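Local coordinates for protein signal peptidase I (Enterococcus faecalis, PDB 4ME8) that probably cleaves hydrophobic N-terminal signal or leader sequences from secreted proteins as a serine-type signal peptidase of the S26 family, at residues I49-E54 and G108-L113; E54-R59 and F92-L97. All coordinates share one frame; numbering follows the deposited sequence.

How the contacts relate
Contact 2 is nested along the chain inside the loop that contact 1 closes, and the two share Glu54. Contact 1 pairs strands 43-50 and 109-113 of the larger antiparallel sheet; contact 2 lies at the edge of the smaller one, where 56-59 meets 92-93. Their centres are about 11 Å apart, and side chains touch across the gap: Phe111 CZ lies 3.6 Å from Phe92 CE2, Phe111 CD1 is 3.5 Å from Leu94 CD2, and Leu113 CD1 is 3.7 Å from Tyr58 CE1. Lys46, a predicted active-site residue, is close to contact 1, its side chain about 4 Å from that of Val112, whereas the side chain of Tyr58 in contact 2 is about 12 Å from that of Lys46.

Contact 1 of 2, residues I49-E54 and G108-L113; sequences IGLPGE and GMYFVL
Ile49 and Leu113 meet with their side chains crossing at about a right angle: CG1 of Ile49 lies 3.9 Å from CB of Leu113 and equally near its CG and CD1. A chi1 of -67° sets Ile49 CG1 beside its own backbone N, and leaves the other branch, CG2, anti to that N. CG2 comes up near the plane of the Phe111 ring, at its edge, 4.2 Å from CD2. The backbones that carry these side chains run antiparallel, with a classic beta bulge, Ile49 and Gly50 both facing Phe111. Phe111 O therefore takes two N-H groups: Ile49 N reaches it in the carbonyl plane, and Gly50 N, at 2.9 Å and almost straight (177°), comes in tilted from that plane. Phe111 N returns a bond to Gly50 O. Together these bonds join two neighbouring strands of the five-stranded antiparallel sheet of this S26-family peptidase. Gly50 sits close to Phe111, their CA atoms 4.5 Å apart.

Beyond the bulge, the chain of 51-54 makes a type II turn. Leu51 starts off away from the partner strand, yet its CD2 swings back to within 3.8 Å of Tyr110 CE1, the two side chains crossing obliquely. Pro52 presents its ring carbons to the backbone, CD lying 3.4 Å from Met109 O. The Glu54 side chain reaches back to the start of the turn, where OE1 accepts a hydrogen bond from Leu51 N, 3.0 Å away and above the carboxylate plane, while OE2 forms a salt bridge with Arg29.

Contact 2 of 2, residues E54-R59 and F92-L97; sequences ETVEYR and FTLETL
Tyr58 and Phe92 form an antiparallel hydrogen-bonded pair, Tyr58 N giving to Phe92 O at 2.9 Å in the carbonyl plane and Phe92 N giving back to Tyr58 O. This places 92-93, a short and weakly bonded strand, at the edge of the four-stranded antiparallel sheet, next to 56-59; strand 62-65 flanks 56-59 across from it. Farther along, the pairing frays: Leu94 N reaches Val56 O only through a weak bond, and a water accepts from both Val56 N and Leu94 N.

The side chains of Tyr58 and Phe92 run side by side on the same face, pointing the same way. Their ring planes are near parallel, 24° apart, but slid so far that the rings barely overlap, with centroids 5.4 Å apart. The touching is local: Phe92 CZ and CE1 come up to Tyr58 CD1, the CZ contact being 3.5 Å, and CE1 also meets Tyr58 CB. Phe92 CG stands between its own backbone N and carbonyl carbon (chi1 67°); its ring runs alongside both Tyr58 and Val56, with CZ and CE1 at the tyrosine and CE2 4.1 Å from Val56 CG1. Val56 CB in turn meets Leu94 CD2, and Phe111 of strand 109-113 packs on both residues. The hydroxyl of Tyr58 leaves this apolar group to hydrogen-bond with Glu72 and Arg117.

On the other face Glu57, extended beyond CG, lies alongside Thr93, with its CD 3.7 Å from Thr93 CG2. Its carboxylate pairs with Arg59 in a salt bridge at the guanidinium edge. Thr93 OG1 points to the chain that follows and accepts a hydrogen bond from Thr96 N at 3.1 Å in an ST motif.

Contact 1 of 2, residues I49-E54 and G108-L113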
# COMPACT_ATOMS: atom_id res chain seq x y z
N ILE A 49 1.34 0.56 3.96
CA ILE A 49 2.63 0.44 3.28
C ILE A 49 3.44 1.73 3.42
O ILE A 49 4.61 1.71 3.80
CB ILE A 49 2.43 0.04 1.80
CG1 ILE A 49 1.86 -1.39 1.71
CG2 ILE A 49 3.72 0.16 1.01
CD1 ILE A 49 2.79 -2.49 2.19
N GLY A 50 2.80 2.86 3.14
CA GLY A 50 3.44 4.16 3.24
C GLY A 50 2.79 5.08 4.25
O GLY A 50 1.56 5.19 4.30
N LEU A 51 3.63 5.76 5.03
CA LEU A 51 3.23 6.66 6.11
C LEU A 51 3.64 8.08 5.72
O LEU A 51 4.48 8.24 4.85
CB LEU A 51 3.97 6.25 7.39
CG LEU A 51 3.64 4.86 7.99
CD1 LEU A 51 4.85 4.23 8.64
CD2 LEU A 51 2.53 4.98 9.02
N PRO A 52 3.05 9.11 6.37
CA PRO A 52 3.33 10.52 6.05
C PRO A 52 4.81 10.88 5.90
O PRO A 52 5.64 10.55 6.76
CB PRO A 52 2.74 11.28 7.25
CG PRO A 52 1.65 10.40 7.77
CD PRO A 52 2.05 8.98 7.45
N GLY A 53 5.15 11.56 4.81
CA GLY A 53 6.51 12.05 4.60
C GLY A 53 7.37 11.14 3.75
O GLY A 53 8.36 11.59 3.17
N GLU A 54 6.97 9.88 3.63
CA GLU A 54 7.78 8.86 2.97
C GLU A 54 7.58 8.79 1.45
O GLU A 54 6.48 9.01 0.94
CB GLU A 54 7.49 7.49 3.59
CG GLU A 54 7.96 7.38 5.04
CD GLU A 54 7.42 6.14 5.75
OE1 GLU A 54 6.58 5.43 5.16
OE2 GLU A 54 7.84 5.88 6.91
N GLY A 108 -1.10 13.41 7.28
CA GLY A 108 -2.43 12.91 7.65
C GLY A 108 -3.01 11.91 6.67
O GLY A 108 -4.23 11.77 6.57
N MSE A 109 -2.15 11.20 5.96
CA MSE A 109 -2.60 10.22 4.97
C MSE A 109 -1.71 9.01 4.91
O MSE A 109 -0.56 9.06 5.33
CB MSE A 109 -2.63 10.91 3.61
CG MSE A 109 -3.72 11.97 3.65
SE MSE A 109 -4.42 12.26 1.87
CE MSE A 109 -5.78 10.85 1.77
N TYR A 110 -2.27 7.93 4.37
CA TYR A 110 -1.60 6.65 4.20
C TYR A 110 -1.62 6.18 2.75
O TYR A 110 -2.54 6.50 1.99
CB TYR A 110 -2.31 5.57 5.03
CG TYR A 110 -2.25 5.68 6.55
CD1 TYR A 110 -1.08 6.08 7.20
CD2 TYR A 110 -3.33 5.32 7.34
CE1 TYR A 110 -1.02 6.15 8.59
CE2 TYR A 110 -3.28 5.37 8.72
CZ TYR A 110 -2.12 5.79 9.34
OH TYR A 110 -2.06 5.85 10.72
N PHE A 111 -0.60 5.41 2.38
CA PHE A 111 -0.56 4.66 1.14
C PHE A 111 -0.74 3.20 1.52
O PHE A 111 -0.00 2.69 2.37
CB PHE A 111 0.79 4.84 0.44
CG PHE A 111 0.85 4.22 -0.93
CD1 PHE A 111 0.39 4.91 -2.03
CD2 PHE A 111 1.36 2.94 -1.10
CE1 PHE A 111 0.43 4.34 -3.29
CE2 PHE A 111 1.39 2.36 -2.35
CZ PHE A 111 0.93 3.05 -3.46
N VAL A 112 -1.74 2.55 0.93
CA VAL A 112 -2.06 1.16 1.29
C VAL A 112 -2.06 0.26 0.05
O VAL A 112 -2.25 0.73 -1.05
CB VAL A 112 -3.40 1.05 2.03
CG1 VAL A 112 -3.42 1.95 3.27
CG2 VAL A 112 -4.58 1.36 1.11
N LEU A 113 -1.78 -1.03 0.25
CA LEU A 113 -1.81 -2.01 -0.83
C LEU A 113 -2.46 -3.29 -0.32
O LEU A 113 -2.33 -3.62 0.86
CB LEU A 113 -0.40 -2.33 -1.31
CG LEU A 113 0.47 -1.24 -1.94
CD1 LEU A 113 1.85 -1.81 -2.21
CD2 LEU A 113 -0.12 -0.70 -3.23

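Contact 2 of 2, residues E54-R59 and F92-L97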
# COMPACT_ATOMS: atom_id res chain seq x y z
N GLU A 54 6.97 9.88 3.63
CA GLU A 54 7.78 8.86 2.97
C GLU A 54 7.58 8.79 1.45
O GLU A 54 6.48 9.01 0.94
CB GLU A 54 7.49 7.49 3.59
CG GLU A 54 7.96 7.38 5.04
CD GLU A 54 7.42 6.14 5.75
OE1 GLU A 54 6.58 5.43 5.16
OE2 GLU A 54 7.84 5.88 6.91
N THR A 55 8.66 8.47 0.74
CA THR A 55 8.56 8.06 -0.66
C THR A 55 8.28 6.55 -0.70
O THR A 55 8.76 5.79 0.16
CB THR A 55 9.84 8.38 -1.46
OG1 THR A 55 10.91 7.54 -1.01
CG2 THR A 55 10.24 9.85 -1.32
N VAL A 56 7.49 6.12 -1.69
CA VAL A 56 7.20 4.70 -1.90
C VAL A 56 7.54 4.33 -3.32
O VAL A 56 7.10 4.99 -4.27
CB VAL A 56 5.72 4.37 -1.65
CG1 VAL A 56 5.45 2.90 -1.98
CG2 VAL A 56 5.34 4.68 -0.21
N GLU A 57 8.34 3.29 -3.48
CA GLU A 57 8.70 2.80 -4.79
C GLU A 57 8.67 1.27 -4.82
O GLU A 57 9.07 0.61 -3.87
CB GLU A 57 10.09 3.33 -5.23
CG GLU A 57 10.60 2.71 -6.53
CD GLU A 57 11.73 3.48 -7.21
OE1 GLU A 57 12.45 4.26 -6.55
OE2 GLU A 57 11.92 3.29 -8.43
N TYR A 58 8.17 0.74 -5.93
CA TYR A 58 8.39 -0.66 -6.28
C TYR A 58 9.24 -0.69 -7.53
O TYR A 58 8.92 -0.03 -8.52
CB TYR A 58 7.06 -1.37 -6.52
CG TYR A 58 6.56 -2.11 -5.31
CD1 TYR A 58 5.88 -1.45 -4.31
CD2 TYR A 58 6.78 -3.48 -5.16
CE1 TYR A 58 5.42 -2.12 -3.20
CE2 TYR A 58 6.32 -4.16 -4.05
CZ TYR A 58 5.65 -3.47 -3.07
OH TYR A 58 5.19 -4.13 -1.96
N ARG A 59 10.33 -1.45 -7.48
CA ARG A 59 11.18 -1.70 -8.63
C ARG A 59 11.61 -3.16 -8.57
O ARG A 59 12.13 -3.61 -7.54
CB ARG A 59 12.40 -0.76 -8.63
CG ARG A 59 13.31 -0.94 -9.84
CD ARG A 59 14.33 0.19 -10.00
NE ARG A 59 15.52 0.01 -9.15
CZ ARG A 59 15.75 0.63 -7.98
NH1 ARG A 59 14.88 1.49 -7.46
NH2 ARG A 59 16.88 0.38 -7.32
N PHE A 92 6.49 1.18 -9.85
CA PHE A 92 5.91 2.51 -9.70
C PHE A 92 6.63 3.29 -8.63
O PHE A 92 7.35 2.73 -7.81
CB PHE A 92 4.40 2.44 -9.37
CG PHE A 92 4.09 1.86 -8.00
CD1 PHE A 92 3.90 0.49 -7.84
CD2 PHE A 92 3.95 2.68 -6.89
CE1 PHE A 92 3.60 -0.04 -6.59
CE2 PHE A 92 3.66 2.16 -5.64
CZ PHE A 92 3.48 0.79 -5.49
N THR A 93 6.49 4.61 -8.69
CA THR A 93 6.69 5.50 -7.57
C THR A 93 5.37 6.24 -7.32
O THR A 93 4.40 6.07 -8.07
CB THR A 93 7.81 6.54 -7.83
OG1 THR A 93 7.38 7.48 -8.81
CG2 THR A 93 9.10 5.87 -8.29
N LEU A 94 5.32 7.06 -6.27
CA LEU A 94 4.15 7.90 -6.04
C LEU A 94 4.04 8.99 -7.13
O LEU A 94 2.99 9.60 -7.28
CB LEU A 94 4.18 8.53 -4.63
CG LEU A 94 4.25 7.61 -3.40
CD1 LEU A 94 4.36 8.43 -2.13
CD2 LEU A 94 3.05 6.69 -3.34
N GLU A 95 5.12 9.24 -7.86
CA GLU A 95 5.07 10.13 -9.03
C GLU A 95 4.55 9.44 -10.30
O GLU A 95 3.99 10.10 -11.17
CB GLU A 95 6.45 10.73 -9.32
CG GLU A 95 7.05 11.53 -8.17
CD GLU A 95 8.28 12.30 -8.59
OE1 GLU A 95 8.24 12.97 -9.66
OE2 GLU A 95 9.30 12.25 -7.87
N THR A 96 4.77 8.13 -10.41
CA THR A 96 4.34 7.34 -11.58
C THR A 96 2.83 7.11 -11.61
O THR A 96 2.25 6.93 -12.68
CB THR A 96 5.06 5.96 -11.61
OG1 THR A 96 6.42 6.14 -12.01
CG2 THR A 96 4.40 4.96 -12.57
N LEU A 97 2.21 7.09 -10.44
CA LEU A 97 0.81 6.72 -10.34
C LEU A 97 -0.08 7.91 -10.60
O LEU A 97 0.03 8.93 -9.93
CB LEU A 97 0.51 6.13 -8.97
CG LEU A 97 1.25 4.86 -8.59
CD1 LEU A 97 1.08 4.62 -7.09
CD2 LEU A 97 0.76 3.67 -9.40
O HOH W 1 7.49 8.29 -4.13